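Acyl-coenzyme A oxidase acox-1.1 (Caenorhabditis elegans, PDB 5K3H) catalyses the FAD-dependent desaturation of acyl-CoA to (2E)-enoyl-CoA, with release of hydrogen peroxide, in the first step of peroxisomal beta-oxidation. Local coordinates at residues 493-498 against 573-578; 476-481 against 590-595; 219-224 against 258-263; 144-149 against 195-200. All coordinates share one frame; numbering follows the deposited sequence.

Interaction 1 of 4, residues 493-498 against 573-578; sequences KTFQHI and YELLDV
The ring of Phe495 reaches across to the backbone of the other helix and makes the largest single share of this contact. Its tip atom CZ lies 3.6 Å from Leu575 N. Leu575 N sits at the ring edge, near the ring plane, and no hydrogen bond joins the two segments. The same CZ is 3.8 Å from Leu575 CB. On the next corner of the ring, CE1 comes to 4.2 Å from Val578 CG2. A second point of touch is tighter: Ile498 CD1 meets Val578 CG2 at 3.5 Å, and the two side chains cross at about a right angle. Thr494 adds its methyl CG2, 4.0 Å from Leu575 CD1.

Torsions set these positions. Phe495 holds CG anti to its carbonyl carbon (chi1 -71°), which sends the ring out to the other helix. Ile498 places CG1 in the crowded position between N and C (chi1 78°), and its extended chi2 carries CD1 forward to Val578.

Further out, polar groups are held elsewhere. Thr494 OG1 is hydrogen-bonded to Ser478 OG and to Glu490 O. Glu574 turns its carboxylate away into salt bridges with Arg540 and Arg350, and its CB comes obliquely to the Phe495 ring. Leu541 and Leu537 of helix 520-553 touch Phe495 and Val578 respectively.

The axes of the two segments are 11.3 Å apart at 28°, a wide spacing bridged mainly by Phe495, Ile498 and Leu575. This is apolar helix-helix packing in the C-terminal helical domain of an acyl-CoA oxidase, close to Tyr581 of the ATP site shared between subunits.

Interaction 2 of 4, residues 476-481 against 590-595; sequences PTSLID and STQLDY
Gln592 and Tyr595, one turn apart on helix 590-616, meet the loop in different ways. Gln592 extends its chain beyond CG and presents NE2 edge-on to two carbonyls. NE2 donates to Ser478 O at 2.8 Å and to Ile480 O at 3.0 Å. Both acceptors lie close to the amide plane, so both N-H groups are used. The second bond is the straighter, at 161°, and meets a lone pair of Ile480 O. The first donor stands above the carbonyl plane of Ser478. Gln592 OE1 accepts from Ser589 N, which helps to fix the flip of the amide.

Tyr595 is turned flat against Asp481. Asp481 CB sits over one ring face, 3.6 Å from the ring centroid of Tyr595, in a CH-pi contact. The carboxylate follows with its plane 13° from that of the ring, stacked over the CD1 and CE1 side. Asp481 CG is anti to the backbone N, which lays the group along the ring. Ile480 CG2 approaches obliquely, 3.6 Å from Tyr595 CD2.

A side-chain amide bridging two loop carbonyls at the first turn of a helix fastens the loop before helix 489-515 to helix 590-616 of the C-terminal helical domain.

Interaction 3 of 4, residues 219-224 against 258-263; sequences MVPLRD and YRIPRT
Tyr258 holds CG anti to its backbone N (chi1 -174°), and this swings the ring toward strand 211-221. Ile260, two residues on, points its side chain to the same strand. Its CG1 takes the crowded position between N and C (chi1 63°), and with chi2 anti, CD1 is carried forward. Val220 has CG1 anti to N, so its two methyls part: CG1 goes to the tyrosine and CG2 to the isoleucine.

The tyrosine hydroxyl ends at the backbone of Pro221. Tyr258 OH is modelled 2.4 Å from Pro221 O, a very short hydrogen-bond distance. Val220 CG1 lies 3.7 Å from Tyr258 CE2, and its approach to the ring is oblique.

Ile260 fills the other half of the contact. Its CD1 lies 3.6 Å from Met219 O and 4.2 Å from Val220 CG2, and the valine and isoleucine cross at about a right angle. Pro221 CD is 4.3 Å from Ile260 CG2. The carbonyl of Met219 has a polar partner in Asn264 ND2.

Leu178 of strand 175-179 packs on both Val220 and Ile260, and Ile234 touches Tyr258. The two strand segments cross at 125° with axes 8.2 Å apart, so side chains rather than backbone pairing join them. This is side-chain packing between strands 211-221 and 258-261 of the mixed sheet, in the beta domain that lies between the helical domains in the acyl-CoA oxidase and dehydrogenase fold.

Interaction 4 of 4, residues 144-149 against 195-200; sequences EIIGTY and KSSNYA
The two segments meet at a steep angle, with the touching parts 74° apart, and their backbones come closest at Ile146 and Gly147 beside Ser197 and Tyr199. Ile146 O takes two backbone N-H groups. Tyr199 N donates to Ile146 O at 3.1 Å and 166°, the straighter bond. Asn198 N donates to the same Ile146 O at 2.9 Å, with a more bent N-H. The carbonyl is thus gripped from two successive residues.

Asn198 adds a side-chain bond. Its CG stands in the crowded position between N and C (chi1 44°), which brings OD1 to the backbone N of Ile146. Ile146 N donates to Asn198 OD1 at 2.9 Å, in the carbonyl plane and on a lone pair. Both polar backbone atoms of Ile146 are therefore bound by 198-199.

Side chains pack beside these bonds. Ile145 CG2 lies 3.7 Å from Tyr199 CE1, with the side chains crossing at about a right angle, while Tyr199 OH bonds to Glu225. The methyl Thr148 CG2 touches the hydroxyl oxygen Ser197 OG at 3.6 Å, and Ala200 CB lies 4.0 Å from Thr148 CG2. The hydroxyls of Thr148 and Ser197 bond instead to Gly191 O and Asn192 O.

Next along the chain, Tyr149 belongs to the FAD site. Helix 114-127 packs on Thr148 and Tyr149, strand 211-221 flanks strand 199-208, and Leu662 and Met666 of the second subunit touch Ile146 and Asn198.

Overall arrangement
From the N terminus, interaction 4 closes first and joins the strand entering the beta domain at 147-150 to the start of strand 199-208. Interaction 3 follows in series, closing the loop from 219-224 to 258-263. The two touch, because strands 199-208 and 211-221 are sheet neighbours: Val220 N lies 2.9 Å from Ala200 O, a probable hydrogen bond. Much later, interaction 2 spans 476-481 to 590-595, and interaction 1 lies wholly within that span. These two also touch, through Thr494 and Ser478 and through Leu575 and Ile480. The beta pair and the C-terminal helical pair lie on opposite sides of the chain's centre.

Interaction 1 of 4, residues 493-498 against 573-578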
loop_
_atom_site.group_PDB
_atom_site.type_symbol
_atom_site.label_atom_id
_atom_site.label_comp_id
_atom_site.label_asym_id
_atom_site.label_seq_id
_atom_site.Cartn_x
_atom_site.Cartn_y
_atom_site.Cartn_z
ATOM N N LYS B 493 11.469 17.176 25.128
ATOM C CA LYS B 493 12.891 17.057 25.463
ATOM C C LYS B 493 13.434 15.664 25.187
ATOM O O LYS B 493 14.620 15.516 24.880
ATOM C CB LYS B 493 13.152 17.417 26.929
ATOM C CG LYS B 493 12.950 18.878 27.241
ATOM C CD LYS B 493 13.624 19.217 28.552
ATOM C CE LYS B 493 13.074 18.373 29.695
ATOM N NZ LYS B 493 14.063 18.176 30.812
ATOM N N THR B 494 12.594 14.634 25.309
ATOM C CA THR B 494 13.027 13.266 25.026
ATOM C C THR B 494 13.219 13.045 23.522
ATOM O O THR B 494 14.205 12.424 23.109
ATOM C CB THR B 494 12.016 12.289 25.630
ATOM O OG1 THR B 494 11.968 12.504 27.044
ATOM C CG2 THR B 494 12.387 10.841 25.378
ATOM N N PHE B 495 12.302 13.561 22.689
ATOM C CA PHE B 495 12.504 13.517 21.234
ATOM C C PHE B 495 13.730 14.331 20.814
ATOM O O PHE B 495 14.459 13.949 19.891
ATOM C CB PHE B 495 11.273 14.050 20.492
ATOM C CG PHE B 495 10.078 13.140 20.542
ATOM C CD1 PHE B 495 10.124 11.892 19.959
ATOM C CD2 PHE B 495 8.908 13.551 21.142
ATOM C CE1 PHE B 495 9.050 11.069 19.978
ATOM C CE2 PHE B 495 7.806 12.720 21.185
ATOM C CZ PHE B 495 7.870 11.481 20.598
ATOM N N GLN B 496 13.950 15.477 21.454
ATOM C CA GLN B 496 15.137 16.258 21.132
ATOM C C GLN B 496 16.399 15.459 21.427
ATOM O O GLN B 496 17.329 15.420 20.612
ATOM C CB GLN B 496 15.112 17.583 21.903
ATOM C CG GLN B 496 14.149 18.584 21.304
ATOM C CD GLN B 496 14.019 19.890 22.101
ATOM O OE1 GLN B 496 14.395 19.958 23.267
ATOM N NE2 GLN B 496 13.435 20.919 21.474
ATOM N N HIS B 497 16.416 14.755 22.559
ATOM C CA HIS B 497 17.576 13.950 22.918
ATOM C C HIS B 497 17.848 12.857 21.888
ATOM O O HIS B 497 18.986 12.708 21.428
ATOM C CB HIS B 497 17.394 13.340 24.307
ATOM C CG HIS B 497 18.512 12.428 24.692
ATOM N ND1 HIS B 497 19.707 12.887 25.213
ATOM C CD2 HIS B 497 18.650 11.086 24.559
ATOM C CE1 HIS B 497 20.512 11.862 25.424
ATOM N NE2 HIS B 497 19.896 10.760 25.033
ATOM N N ILE B 498 16.834 12.065 21.514
ATOM C CA ILE B 498 17.142 10.940 20.634
ATOM C C ILE B 498 17.506 11.439 19.237
ATOM O O ILE B 498 18.405 10.879 18.602
ATOM C CB ILE B 498 16.020 9.873 20.601
ATOM C CG1 ILE B 498 14.852 10.281 19.739
ATOM C CG2 ILE B 498 15.509 9.487 22.002
ATOM C CD1 ILE B 498 13.642 9.396 20.004
ATOM N N TYR B 573 2.313 7.556 21.225
ATOM C CA TYR B 573 2.419 6.631 20.101
ATOM C C TYR B 573 3.744 6.803 19.367
ATOM O O TYR B 573 4.436 5.824 19.063
ATOM C CB TYR B 573 1.259 6.852 19.146
ATOM C CG TYR B 573 1.215 5.857 18.024
ATOM C CD1 TYR B 573 0.571 4.632 18.191
ATOM C CD2 TYR B 573 1.831 6.115 16.812
ATOM C CE1 TYR B 573 0.519 3.708 17.171
ATOM C CE2 TYR B 573 1.782 5.190 15.788
ATOM C CZ TYR B 573 1.120 3.996 15.979
ATOM O OH TYR B 573 1.062 3.070 14.973
ATOM N N GLU B 574 4.104 8.051 19.053
ATOM C CA GLU B 574 5.339 8.297 18.324
ATOM C C GLU B 574 6.556 7.921 19.161
ATOM O O GLU B 574 7.545 7.412 18.626
ATOM C CB GLU B 574 5.398 9.761 17.886
ATOM C CG GLU B 574 4.250 10.192 16.959
ATOM C CD GLU B 574 4.223 9.420 15.634
ATOM O OE1 GLU B 574 5.319 9.191 15.061
ATOM O OE2 GLU B 574 3.113 9.050 15.152
ATOM N N LEU B 575 6.514 8.161 20.475
ATOM C CA LEU B 575 7.652 7.772 21.311
ATOM C C LEU B 575 7.789 6.256 21.402
ATOM O O LEU B 575 8.903 5.725 21.311
ATOM C CB LEU B 575 7.547 8.385 22.708
ATOM C CG LEU B 575 8.690 8.060 23.697
ATOM C CD1 LEU B 575 10.102 8.395 23.125
ATOM C CD2 LEU B 575 8.442 8.753 25.065
ATOM N N LEU B 576 6.680 5.533 21.583
ATOM C CA LEU B 576 6.764 4.076 21.559
ATOM C C LEU B 576 7.316 3.591 20.230
ATOM O O LEU B 576 8.063 2.608 20.189
ATOM C CB LEU B 576 5.396 3.460 21.845
ATOM C CG LEU B 576 5.303 2.040 22.438
ATOM C CD1 LEU B 576 6.044 1.880 23.764
ATOM C CD2 LEU B 576 3.842 1.669 22.620
ATOM N N ASP B 577 6.998 4.305 19.142
ATOM C CA ASP B 577 7.446 3.914 17.811
ATOM C C ASP B 577 8.954 3.971 17.655
ATOM O O ASP B 577 9.518 3.164 16.910
ATOM C CB ASP B 577 6.810 4.819 16.763
ATOM C CG ASP B 577 6.983 4.288 15.350
ATOM O OD1 ASP B 577 6.946 3.052 15.199
ATOM O OD2 ASP B 577 7.169 5.097 14.402
ATOM N N VAL B 578 9.621 4.918 18.320
ATOM C CA VAL B 578 11.069 5.100 18.188
ATOM C C VAL B 578 11.774 4.750 19.504
ATOM O O VAL B 578 12.792 5.359 19.867
ATOM C CB VAL B 578 11.387 6.536 17.731
ATOM C CG1 VAL B 578 10.704 6.814 16.404
ATOM C CG2 VAL B 578 10.966 7.565 18.782
#

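Interaction 2 of 4, residues 476-481 against 590-595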
loop_
_atom_site.group_PDB
_atom_site.type_symbol
_atom_site.label_atom_id
_atom_site.label_comp_id
_atom_site.label_asym_id
_atom_site.label_seq_id
_atom_site.Cartn_x
_atom_site.Cartn_y
_atom_site.Cartn_z
ATOM N N PRO B 476 20.533 13.727 32.496
ATOM C CA PRO B 476 20.965 12.319 32.518
ATOM C C PRO B 476 19.914 11.357 31.985
ATOM O O PRO B 476 20.258 10.393 31.293
ATOM C CB PRO B 476 21.271 12.064 34.003
ATOM C CG PRO B 476 21.402 13.385 34.617
ATOM C CD PRO B 476 20.597 14.352 33.827
ATOM N N THR B 477 18.633 11.577 32.281
ATOM C CA THR B 477 17.595 10.667 31.813
ATOM C C THR B 477 16.393 11.472 31.350
ATOM O O THR B 477 16.297 12.684 31.574
ATOM C CB THR B 477 17.108 9.723 32.917
ATOM O OG1 THR B 477 16.565 10.513 33.994
ATOM C CG2 THR B 477 18.243 8.844 33.436
ATOM N N SER B 478 15.418 10.762 30.812
ATOM C CA SER B 478 14.149 11.391 30.497
ATOM C C SER B 478 13.392 11.598 31.799
ATOM O O SER B 478 13.525 10.809 32.739
ATOM C CB SER B 478 13.332 10.520 29.534
ATOM O OG SER B 478 12.062 11.108 29.268
ATOM N N LEU B 479 12.624 12.682 31.872
ATOM C CA LEU B 479 11.872 12.971 33.087
ATOM C C LEU B 479 10.393 12.653 32.907
ATOM O O LEU B 479 9.544 13.171 33.637
ATOM C CB LEU B 479 12.093 14.431 33.522
ATOM C CG LEU B 479 13.519 14.859 33.938
ATOM C CD1 LEU B 479 13.637 16.336 34.277
ATOM C CD2 LEU B 479 13.997 14.046 35.132
ATOM N N ILE B 480 10.077 11.775 31.960
ATOM C CA ILE B 480 8.707 11.328 31.783
ATOM C C ILE B 480 8.341 10.436 32.964
ATOM O O ILE B 480 9.042 9.458 33.265
ATOM C CB ILE B 480 8.564 10.593 30.439
ATOM C CG1 ILE B 480 8.649 11.581 29.271
ATOM C CG2 ILE B 480 7.280 9.781 30.381
ATOM C CD1 ILE B 480 8.687 10.882 27.915
ATOM N N ASP B 481 7.248 10.775 33.645
ATOM C CA ASP B 481 6.749 10.037 34.804
ATOM C C ASP B 481 7.696 10.157 35.996
ATOM O O ASP B 481 7.766 9.254 36.840
ATOM C CB ASP B 481 6.495 8.551 34.483
ATOM C CG ASP B 481 5.695 7.835 35.591
ATOM O OD1 ASP B 481 4.834 8.506 36.204
ATOM O OD2 ASP B 481 5.937 6.626 35.871
ATOM N N SER B 590 12.875 0.729 31.240
ATOM C CA SER B 590 11.730 -0.124 30.950
ATOM C C SER B 590 10.476 0.380 31.660
ATOM O O SER B 590 9.370 0.315 31.110
ATOM C CB SER B 590 12.052 -1.563 31.352
ATOM O OG SER B 590 10.950 -2.421 31.093
ATOM N N THR B 591 10.623 0.849 32.901
ATOM C CA THR B 591 9.481 1.380 33.641
ATOM C C THR B 591 8.870 2.597 32.953
ATOM O O THR B 591 7.646 2.710 32.856
ATOM C CB THR B 591 9.906 1.731 35.061
ATOM O OG1 THR B 591 10.114 0.520 35.788
ATOM C CG2 THR B 591 8.826 2.531 35.752
ATOM N N GLN B 592 9.700 3.522 32.484
ATOM C CA GLN B 592 9.175 4.669 31.753
ATOM C C GLN B 592 8.520 4.252 30.448
ATOM O O GLN B 592 7.540 4.866 30.027
ATOM C CB GLN B 592 10.294 5.666 31.467
ATOM C CG GLN B 592 10.709 6.487 32.658
ATOM C CD GLN B 592 11.913 7.329 32.357
ATOM O OE1 GLN B 592 12.933 6.815 31.882
ATOM N NE2 GLN B 592 11.828 8.625 32.652
ATOM N N LEU B 593 9.041 3.219 29.793
ATOM C CA LEU B 593 8.408 2.748 28.572
ATOM C C LEU B 593 7.077 2.088 28.874
ATOM O O LEU B 593 6.150 2.175 28.069
ATOM C CB LEU B 593 9.339 1.796 27.815
ATOM C CG LEU B 593 9.080 1.640 26.312
ATOM C CD1 LEU B 593 9.211 2.977 25.549
ATOM C CD2 LEU B 593 9.981 0.539 25.696
ATOM N N ASP B 594 6.963 1.413 30.021
ATOM C CA ASP B 594 5.671 0.880 30.442
ATOM C C ASP B 594 4.679 1.995 30.750
ATOM O O ASP B 594 3.480 1.848 30.508
ATOM C CB ASP B 594 5.860 -0.021 31.660
ATOM C CG ASP B 594 6.508 -1.357 31.307
ATOM O OD1 ASP B 594 6.457 -1.758 30.108
ATOM O OD2 ASP B 594 7.056 -2.007 32.237
ATOM N N TYR B 595 5.150 3.108 31.313
ATOM C CA TYR B 595 4.281 4.268 31.485
ATOM C C TYR B 595 3.764 4.744 30.141
ATOM O O TYR B 595 2.572 5.027 29.989
ATOM C CB TYR B 595 5.035 5.390 32.206
ATOM C CG TYR B 595 4.303 6.733 32.304
ATOM C CD1 TYR B 595 3.490 7.042 33.390
ATOM C CD2 TYR B 595 4.458 7.706 31.318
ATOM C CE1 TYR B 595 2.836 8.267 33.479
ATOM C CE2 TYR B 595 3.808 8.933 31.401
ATOM C CZ TYR B 595 2.998 9.210 32.478
ATOM O OH TYR B 595 2.362 10.444 32.538
#

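Interaction 3 of 4, residues 219-224 against 258-263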
loop_
_atom_site.group_PDB
_atom_site.type_symbol
_atom_site.label_atom_id
_atom_site.label_comp_id
_atom_site.label_asym_id
_atom_site.label_seq_id
_atom_site.Cartn_x
_atom_site.Cartn_y
_atom_site.Cartn_z
ATOM N N MET B 219 9.932 28.639 -22.479
ATOM C CA MET B 219 8.558 28.482 -22.929
ATOM C C MET B 219 8.595 27.772 -24.271
ATOM O O MET B 219 9.335 28.179 -25.165
ATOM C CB MET B 219 7.863 29.843 -23.035
ATOM C CG MET B 219 6.433 29.765 -23.542
ATOM S SD MET B 219 5.358 28.760 -22.475
ATOM C CE MET B 219 5.134 29.908 -21.139
ATOM N N VAL B 220 7.848 26.670 -24.395
ATOM C CA VAL B 220 7.903 25.817 -25.573
ATOM C C VAL B 220 6.496 25.522 -26.083
ATOM O O VAL B 220 5.689 24.932 -25.358
ATOM C CB VAL B 220 8.648 24.496 -25.307
ATOM C CG1 VAL B 220 8.747 23.675 -26.589
ATOM C CG2 VAL B 220 10.025 24.763 -24.746
ATOM N N PRO B 221 6.134 25.951 -27.299
ATOM C CA PRO B 221 4.887 25.468 -27.906
ATOM C C PRO B 221 5.035 24.030 -28.346
ATOM O O PRO B 221 6.040 23.649 -28.957
ATOM C CB PRO B 221 4.672 26.394 -29.106
ATOM C CG PRO B 221 5.985 26.985 -29.391
ATOM C CD PRO B 221 6.806 26.970 -28.129
ATOM N N LEU B 222 4.008 23.239 -28.049
ATOM C CA LEU B 222 4.012 21.806 -28.305
ATOM C C LEU B 222 3.067 21.385 -29.412
ATOM O O LEU B 222 3.399 20.490 -30.184
ATOM C CB LEU B 222 3.621 21.040 -27.033
ATOM C CG LEU B 222 4.372 21.398 -25.765
ATOM C CD1 LEU B 222 3.722 20.676 -24.581
ATOM C CD2 LEU B 222 5.839 21.051 -25.945
ATOM N N ARG B 223 1.878 21.975 -29.461
ATOM C CA ARG B 223 0.838 21.626 -30.415
ATOM C C ARG B 223 0.262 22.898 -31.020
ATOM O O ARG B 223 0.279 23.967 -30.403
ATOM C CB ARG B 223 -0.291 20.818 -29.760
ATOM C CG ARG B 223 0.129 19.454 -29.247
ATOM C CD ARG B 223 -0.949 18.860 -28.347
ATOM N NE ARG B 223 -0.608 17.524 -27.860
ATOM C CZ ARG B 223 -0.969 16.386 -28.447
ATOM N NH1 ARG B 223 -1.707 16.411 -29.553
ATOM N NH2 ARG B 223 -0.600 15.222 -27.918
ATOM N N ASP B 224 -0.212 22.773 -32.255
ATOM C CA ASP B 224 -0.860 23.884 -32.934
ATOM C C ASP B 224 -2.105 24.331 -32.179
ATOM O O ASP B 224 -2.925 23.506 -31.773
ATOM C CB ASP B 224 -1.219 23.477 -34.352
ATOM C CG ASP B 224 -1.885 24.591 -35.116
ATOM O OD1 ASP B 224 -3.140 24.567 -35.249
ATOM O OD2 ASP B 224 -1.143 25.493 -35.566
ATOM N N TYR B 258 14.458 21.287 -32.406
ATOM C CA TYR B 258 13.251 22.115 -32.391
ATOM C C TYR B 258 13.591 23.547 -32.000
ATOM O O TYR B 258 14.087 23.788 -30.896
ATOM C CB TYR B 258 12.242 21.518 -31.410
ATOM C CG TYR B 258 10.875 22.163 -31.363
ATOM C CD1 TYR B 258 9.921 21.906 -32.336
ATOM C CD2 TYR B 258 10.539 23.017 -30.322
ATOM C CE1 TYR B 258 8.660 22.491 -32.273
ATOM C CE2 TYR B 258 9.298 23.606 -30.244
ATOM C CZ TYR B 258 8.358 23.343 -31.218
ATOM O OH TYR B 258 7.119 23.940 -31.123
ATOM N N ARG B 259 13.255 24.502 -32.874
ATOM C CA ARG B 259 13.719 25.884 -32.766
ATOM C C ARG B 259 12.669 26.807 -32.153
ATOM O O ARG B 259 11.512 26.826 -32.592
ATOM C CB ARG B 259 14.124 26.410 -34.141
ATOM C CG ARG B 259 15.361 25.734 -34.684
ATOM C CD ARG B 259 15.827 26.285 -36.038
ATOM N NE ARG B 259 17.145 25.736 -36.329
ATOM C CZ ARG B 259 18.292 26.396 -36.179
ATOM N NH1 ARG B 259 18.305 27.666 -35.781
ATOM N NH2 ARG B 259 19.433 25.774 -36.443
ATOM N N ILE B 260 13.086 27.581 -31.148
ATOM C CA ILE B 260 12.251 28.589 -30.493
ATOM C C ILE B 260 13.045 29.896 -30.419
ATOM O O ILE B 260 14.296 29.869 -30.426
ATOM C CB ILE B 260 11.767 28.119 -29.104
ATOM C CG1 ILE B 260 12.935 27.900 -28.141
ATOM C CG2 ILE B 260 10.945 26.843 -29.211
ATOM C CD1 ILE B 260 12.502 27.465 -26.753
ATOM N N PRO B 261 12.375 31.055 -30.381
ATOM C CA PRO B 261 13.097 32.336 -30.323
ATOM C C PRO B 261 13.970 32.462 -29.083
ATOM O O PRO B 261 13.748 31.812 -28.062
ATOM C CB PRO B 261 11.973 33.381 -30.309
ATOM C CG PRO B 261 10.783 32.681 -30.907
ATOM C CD PRO B 261 10.926 31.231 -30.592
ATOM N N ARG B 262 14.973 33.336 -29.182
ATOM C CA ARG B 262 15.824 33.625 -28.036
ATOM C C ARG B 262 15.009 34.009 -26.808
ATOM O O ARG B 262 15.329 33.598 -25.683
ATOM C CB ARG B 262 16.802 34.759 -28.361
ATOM C CG ARG B 262 17.853 34.959 -27.275
ATOM C CD ARG B 262 18.700 36.187 -27.433
ATOM N NE ARG B 262 18.096 37.391 -26.864
ATOM C CZ ARG B 262 17.420 38.298 -27.560
ATOM N NH1 ARG B 262 17.264 38.148 -28.873
ATOM N NH2 ARG B 262 16.921 39.365 -26.947
ATOM N N THR B 263 13.951 34.800 -27.000
ATOM C CA THR B 263 13.185 35.342 -25.883
ATOM C C THR B 263 12.209 34.341 -25.271
ATOM O O THR B 263 11.493 34.709 -24.331
ATOM C CB THR B 263 12.424 36.593 -26.332
ATOM O OG1 THR B 263 11.670 36.282 -27.512
ATOM C CG2 THR B 263 13.384 37.744 -26.623
#

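Interaction 4 of 4, residues 144-149 against 195-200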
loop_
_atom_site.group_PDB
_atom_site.type_symbol
_atom_site.label_atom_id
_atom_site.label_comp_id
_atom_site.label_asym_id
_atom_site.label_seq_id
_atom_site.Cartn_x
_atom_site.Cartn_y
_atom_site.Cartn_z
ATOM N N GLU B 144 -6.482 30.436 -21.919
ATOM C CA GLU B 144 -6.415 30.408 -23.383
ATOM C C GLU B 144 -5.521 29.295 -23.882
ATOM O O GLU B 144 -5.656 28.872 -25.041
ATOM C CB GLU B 144 -5.885 31.720 -23.961
ATOM C CG GLU B 144 -6.710 32.943 -23.650
ATOM C CD GLU B 144 -6.130 34.210 -24.265
ATOM O OE1 GLU B 144 -5.436 34.131 -25.307
ATOM O OE2 GLU B 144 -6.318 35.289 -23.662
ATOM N N ILE B 145 -4.603 28.839 -23.023
ATOM C CA ILE B 145 -3.649 27.781 -23.307
ATOM C C ILE B 145 -3.646 26.816 -22.130
ATOM O O ILE B 145 -4.109 27.131 -21.028
ATOM C CB ILE B 145 -2.232 28.341 -23.557
ATOM C CG1 ILE B 145 -1.766 29.175 -22.361
ATOM C CG2 ILE B 145 -2.200 29.144 -24.836
ATOM C CD1 ILE B 145 -0.332 29.674 -22.511
ATOM N N ILE B 146 -3.143 25.615 -22.384
ATOM C CA ILE B 146 -2.995 24.608 -21.347
ATOM C C ILE B 146 -1.519 24.252 -21.281
ATOM O O ILE B 146 -0.924 23.833 -22.284
ATOM C CB ILE B 146 -3.868 23.375 -21.619
ATOM C CG1 ILE B 146 -5.338 23.781 -21.690
ATOM C CG2 ILE B 146 -3.660 22.315 -20.554
ATOM C CD1 ILE B 146 -6.260 22.650 -22.047
ATOM N N GLY B 147 -0.929 24.421 -20.100
ATOM C CA GLY B 147 0.490 24.228 -19.933
ATOM C C GLY B 147 0.787 23.264 -18.801
ATOM O O GLY B 147 -0.062 22.948 -17.967
ATOM N N THR B 148 2.027 22.790 -18.808
ATOM C CA THR B 148 2.567 21.959 -17.749
ATOM C C THR B 148 4.038 22.329 -17.596
ATOM O O THR B 148 4.544 23.238 -18.261
ATOM C CB THR B 148 2.332 20.468 -18.067
ATOM O OG1 THR B 148 2.830 19.643 -17.004
ATOM C CG2 THR B 148 3.013 20.084 -19.380
ATOM N N TYR B 149 4.726 21.620 -16.708
ATOM C CA TYR B 149 6.133 21.858 -16.423
ATOM C C TYR B 149 6.869 20.556 -16.716
ATOM O O TYR B 149 6.521 19.505 -16.173
ATOM C CB TYR B 149 6.298 22.298 -14.968
ATOM C CG TYR B 149 7.681 22.753 -14.592
ATOM C CD1 TYR B 149 8.057 24.065 -14.788
ATOM C CD2 TYR B 149 8.599 21.892 -14.022
ATOM C CE1 TYR B 149 9.314 24.513 -14.446
ATOM C CE2 TYR B 149 9.877 22.340 -13.676
ATOM C CZ TYR B 149 10.215 23.653 -13.895
ATOM O OH TYR B 149 11.461 24.127 -13.570
ATOM N N LYS B 195 -1.336 14.598 -23.634
ATOM C CA LYS B 195 -2.480 14.809 -24.512
ATOM C C LYS B 195 -3.149 16.176 -24.376
ATOM O O LYS B 195 -3.666 16.704 -25.367
ATOM C CB LYS B 195 -3.516 13.715 -24.248
ATOM C CG LYS B 195 -3.050 12.346 -24.658
ATOM C CD LYS B 195 -2.784 12.354 -26.163
ATOM C CE LYS B 195 -2.057 11.116 -26.631
ATOM N NZ LYS B 195 -1.876 11.082 -28.117
ATOM N N SER B 196 -3.115 16.773 -23.178
ATOM C CA SER B 196 -3.908 17.960 -22.856
ATOM C C SER B 196 -3.177 19.260 -23.158
ATOM O O SER B 196 -3.779 20.203 -23.687
ATOM C CB SER B 196 -4.299 17.970 -21.370
ATOM O OG SER B 196 -5.067 16.835 -21.004
ATOM N N SER B 197 -1.901 19.348 -22.794
ATOM C CA SER B 197 -1.191 20.612 -22.883
ATOM C C SER B 197 -0.817 20.949 -24.322
ATOM O O SER B 197 -0.471 20.069 -25.116
ATOM C CB SER B 197 0.065 20.567 -22.009
ATOM O OG SER B 197 -0.286 20.485 -20.641
ATOM N N ASN B 198 -0.895 22.231 -24.661
ATOM C CA ASN B 198 -0.309 22.702 -25.903
ATOM C C ASN B 198 0.940 23.542 -25.695
ATOM O O ASN B 198 1.641 23.827 -26.668
ATOM C CB ASN B 198 -1.340 23.469 -26.758
ATOM C CG ASN B 198 -2.195 24.446 -25.962
ATOM O OD1 ASN B 198 -1.832 24.919 -24.884
ATOM N ND2 ASN B 198 -3.361 24.740 -26.502
ATOM N N TYR B 199 1.247 23.914 -24.459
ATOM C CA TYR B 199 2.496 24.574 -24.103
ATOM C C TYR B 199 3.146 23.831 -22.941
ATOM O O TYR B 199 2.491 23.064 -22.230
ATOM C CB TYR B 199 2.256 26.052 -23.739
ATOM C CG TYR B 199 2.019 26.932 -24.954
ATOM C CD1 TYR B 199 0.819 26.852 -25.678
ATOM C CD2 TYR B 199 2.966 27.875 -25.349
ATOM C CE1 TYR B 199 0.594 27.643 -26.796
ATOM C CE2 TYR B 199 2.748 28.672 -26.454
ATOM C CZ TYR B 199 1.557 28.558 -27.175
ATOM O OH TYR B 199 1.332 29.365 -28.273
ATOM N N ALA B 200 4.451 24.041 -22.768
ATOM C CA ALA B 200 5.122 23.594 -21.549
ATOM C C ALA B 200 6.297 24.504 -21.232
ATOM O O ALA B 200 6.956 25.025 -22.130
ATOM C CB ALA B 200 5.617 22.148 -21.670
#